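Side-chain contact in TqaA (Penicillium aethiopicum, PDB 5DLK), which is the terminal condensation-like domain of a fungal nonribosomal peptide synthetase, which binds the phosphopantetheine arm and probably releases the carrier-bound peptide by macrocyclization: residues Asp370-Gln373 and Asn377-Ala380. Residues are numbered along the deposited sequence; the frame is centred on the assembly and turned at random.
Sequences DIFQ and NWPA
Phe372, on helix 368-375, meets Trp378 of the following loop through one corner of its ring: CE1 of Phe372 lies 3.4 Å from CE3 of Trp378, at the benzo half of the indole. The two planes are inclined at 48° with centroids 5.3 Å apart, an oblique aromatic pair. CG of Phe372 is anti to its own carbonyl carbon (chi1 -70°), which brings the ring up against the loop, while the indole of Trp378 leans in to meet it. On the CD2 side the ring edge faces backbone, with the Ala380 carbonyl O in the ring plane 3.8 Å from CD2 of Phe372. The Pro379 carbonyl reaches the base of the same side chain, its O 3.8 Å from CB of Phe372. Buried Phe372 is thus bordered by indole carbons and two peptide oxygens, and no hydrogen bond joins the two segments. A serine in its place would probably leave the benzo half of Trp378 without its aromatic partner and open a gap between the helix and the loop.

Packing is looser one residue on, where the Gln373 side chain approaches the loop through CB, 4.1 Å from CB of Ala380. Beyond CB the extended chain heads out from the helix at the exposed side of the contact, and the Pro379 ring likewise turns outward. Thr376, between the two segments, spans the turn, its OG1 hydrogen-bonding both Phe372 O and Trp378 N, and Pro379 O bonds to Thr382 OG1. The contact is local surface packing, away from the phosphopantetheine site: it folds the loop leading to strand 386-390 back onto helix 368-375, whose other side rests on helix 227-235 through Asp370 and Ile371.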
ATOM      1  N   ASP A 370     -10.181 -13.712  -7.623  1.00 18.62           N
ATOM      2  CA  ASP A 370     -11.569 -14.149  -7.471  1.00 21.09           C
ATOM      3  C   ASP A 370     -12.469 -13.382  -8.436  1.00 19.71           C
ATOM      4  O   ASP A 370     -13.402 -13.942  -8.998  1.00 20.67           O
ATOM      5  CB  ASP A 370     -12.085 -13.954  -6.046  1.00 20.47           C
ATOM      6  CG  ASP A 370     -11.451 -14.923  -5.051  1.00 24.88           C
ATOM      7  OD1 ASP A 370     -10.748 -15.858  -5.487  1.00 26.62           O
ATOM      8  OD2 ASP A 370     -11.673 -14.732  -3.841  1.00 24.77           O
ATOM      9  N   ILE A 371     -12.199 -12.099  -8.624  1.00 17.14           N
ATOM     10  CA  ILE A 371     -12.918 -11.362  -9.673  1.00 16.91           C
ATOM     11  C   ILE A 371     -12.751 -12.063 -11.016  1.00 17.29           C
ATOM     12  O   ILE A 371     -13.740 -12.317 -11.731  1.00 19.73           O
ATOM     13  CB  ILE A 371     -12.430  -9.900  -9.804  1.00 16.99           C
ATOM     14  CG1 ILE A 371     -12.785  -9.113  -8.539  1.00 17.54           C
ATOM     15  CG2 ILE A 371     -13.075  -9.218 -11.056  1.00 17.79           C
ATOM     16  CD1 ILE A 371     -12.178  -7.684  -8.515  1.00 15.03           C
ATOM     17  N   PHE A 372     -11.511 -12.385 -11.369  1.00 18.01           N
ATOM     18  CA  PHE A 372     -11.251 -12.978 -12.668  1.00 16.71           C
ATOM     19  C   PHE A 372     -11.835 -14.406 -12.744  1.00 20.75           C
ATOM     20  O   PHE A 372     -12.461 -14.764 -13.743  1.00 21.13           O
ATOM     21  CB  PHE A 372      -9.749 -12.977 -12.994  1.00 16.28           C
ATOM     22  CG  PHE A 372      -9.182 -11.594 -13.277  1.00 15.79           C
ATOM     23  CD1 PHE A 372     -10.018 -10.556 -13.663  1.00 21.12           C
ATOM     24  CD2 PHE A 372      -7.820 -11.334 -13.141  1.00 18.38           C
ATOM     25  CE1 PHE A 372      -9.505  -9.292 -13.911  1.00 19.23           C
ATOM     26  CE2 PHE A 372      -7.308 -10.072 -13.390  1.00 18.17           C
ATOM     27  CZ  PHE A 372      -8.166  -9.047 -13.778  1.00 16.46           C
ATOM     28  N   GLN A 373     -11.627 -15.219 -11.705  1.00 17.93           N
ATOM     29  CA  GLN A 373     -12.202 -16.566 -11.711  1.00 22.80           C
ATOM     30  C   GLN A 373     -13.729 -16.604 -11.800  1.00 22.87           C
ATOM     31  O   GLN A 373     -14.286 -17.349 -12.609  1.00 24.80           O
ATOM     32  CB  GLN A 373     -11.780 -17.346 -10.461  1.00 23.84           C
ATOM     33  CG  GLN A 373     -12.068 -18.843 -10.590  1.00 30.23           C
ATOM     34  CD  GLN A 373     -11.569 -19.629  -9.397  1.00 42.27           C
ATOM     35  OE1 GLN A 373     -10.502 -19.339  -8.850  1.00 44.58           O
ATOM     36  NE2 GLN A 373     -12.338 -20.638  -8.986  1.00 51.34           N
ATOM     37  N   ASN A 377     -14.175 -14.784 -17.996  1.00 25.08           N
ATOM     38  CA  ASN A 377     -13.538 -15.943 -18.629  1.00 30.99           C
ATOM     39  C   ASN A 377     -12.027 -15.840 -18.669  1.00 29.80           C
ATOM     40  O   ASN A 377     -11.369 -16.656 -19.310  1.00 32.03           O
ATOM     41  CB  ASN A 377     -14.024 -16.109 -20.070  1.00 36.35           C
ATOM     42  CG  ASN A 377     -15.462 -16.527 -20.146  1.00 43.55           C
ATOM     43  OD1 ASN A 377     -15.967 -17.195 -19.248  1.00 49.88           O
ATOM     44  ND2 ASN A 377     -16.140 -16.126 -21.216  1.00 53.68           N
ATOM     45  N   TRP A 378     -11.482 -14.798 -18.050  1.00 24.59           N
ATOM     46  CA  TRP A 378     -10.038 -14.576 -18.079  1.00 21.94           C
ATOM     47  C   TRP A 378      -9.331 -15.515 -17.091  1.00 24.73           C
ATOM     48  O   TRP A 378      -9.893 -15.858 -16.050  1.00 22.52           O
ATOM     49  CB  TRP A 378      -9.707 -13.114 -17.734  1.00 23.87           C
ATOM     50  CG  TRP A 378     -10.490 -12.063 -18.498  1.00 28.70           C
ATOM     51  CD1 TRP A 378     -11.327 -12.258 -19.573  1.00 28.51           C
ATOM     52  CD2 TRP A 378     -10.505 -10.653 -18.232  1.00 23.19           C
ATOM     53  NE1 TRP A 378     -11.849 -11.049 -19.990  1.00 28.82           N
ATOM     54  CE2 TRP A 378     -11.358 -10.052 -19.186  1.00 27.10           C
ATOM     55  CE3 TRP A 378      -9.882  -9.838 -17.282  1.00 24.37           C
ATOM     56  CZ2 TRP A 378     -11.598  -8.680 -19.210  1.00 24.25           C
ATOM     57  CZ3 TRP A 378     -10.122  -8.465 -17.317  1.00 22.78           C
ATOM     58  CH2 TRP A 378     -10.977  -7.908 -18.267  1.00 22.92           C
ATOM     59  N   PRO A 379      -8.094 -15.928 -17.409  1.00 24.46           N
ATOM     60  CA  PRO A 379      -7.333 -16.735 -16.448  1.00 23.77           C
ATOM     61  C   PRO A 379      -7.303 -16.055 -15.084  1.00 23.29           C
ATOM     62  O   PRO A 379      -7.148 -14.837 -15.020  1.00 21.91           O
ATOM     63  CB  PRO A 379      -5.933 -16.798 -17.064  1.00 23.78           C
ATOM     64  CG  PRO A 379      -6.151 -16.605 -18.524  1.00 26.47           C
ATOM     65  CD  PRO A 379      -7.341 -15.678 -18.649  1.00 24.43           C
ATOM     66  N   ALA A 380      -7.489 -16.819 -14.014  1.00 22.97           N
ATOM     67  CA  ALA A 380      -7.564 -16.237 -12.672  1.00 22.67           C
ATOM     68  C   ALA A 380      -6.291 -15.468 -12.294  1.00 23.23           C
ATOM     69  O   ALA A 380      -6.353 -14.471 -11.568  1.00 22.17           O
ATOM     70  CB  ALA A 380      -7.849 -17.329 -11.634  1.00 23.84           C
TER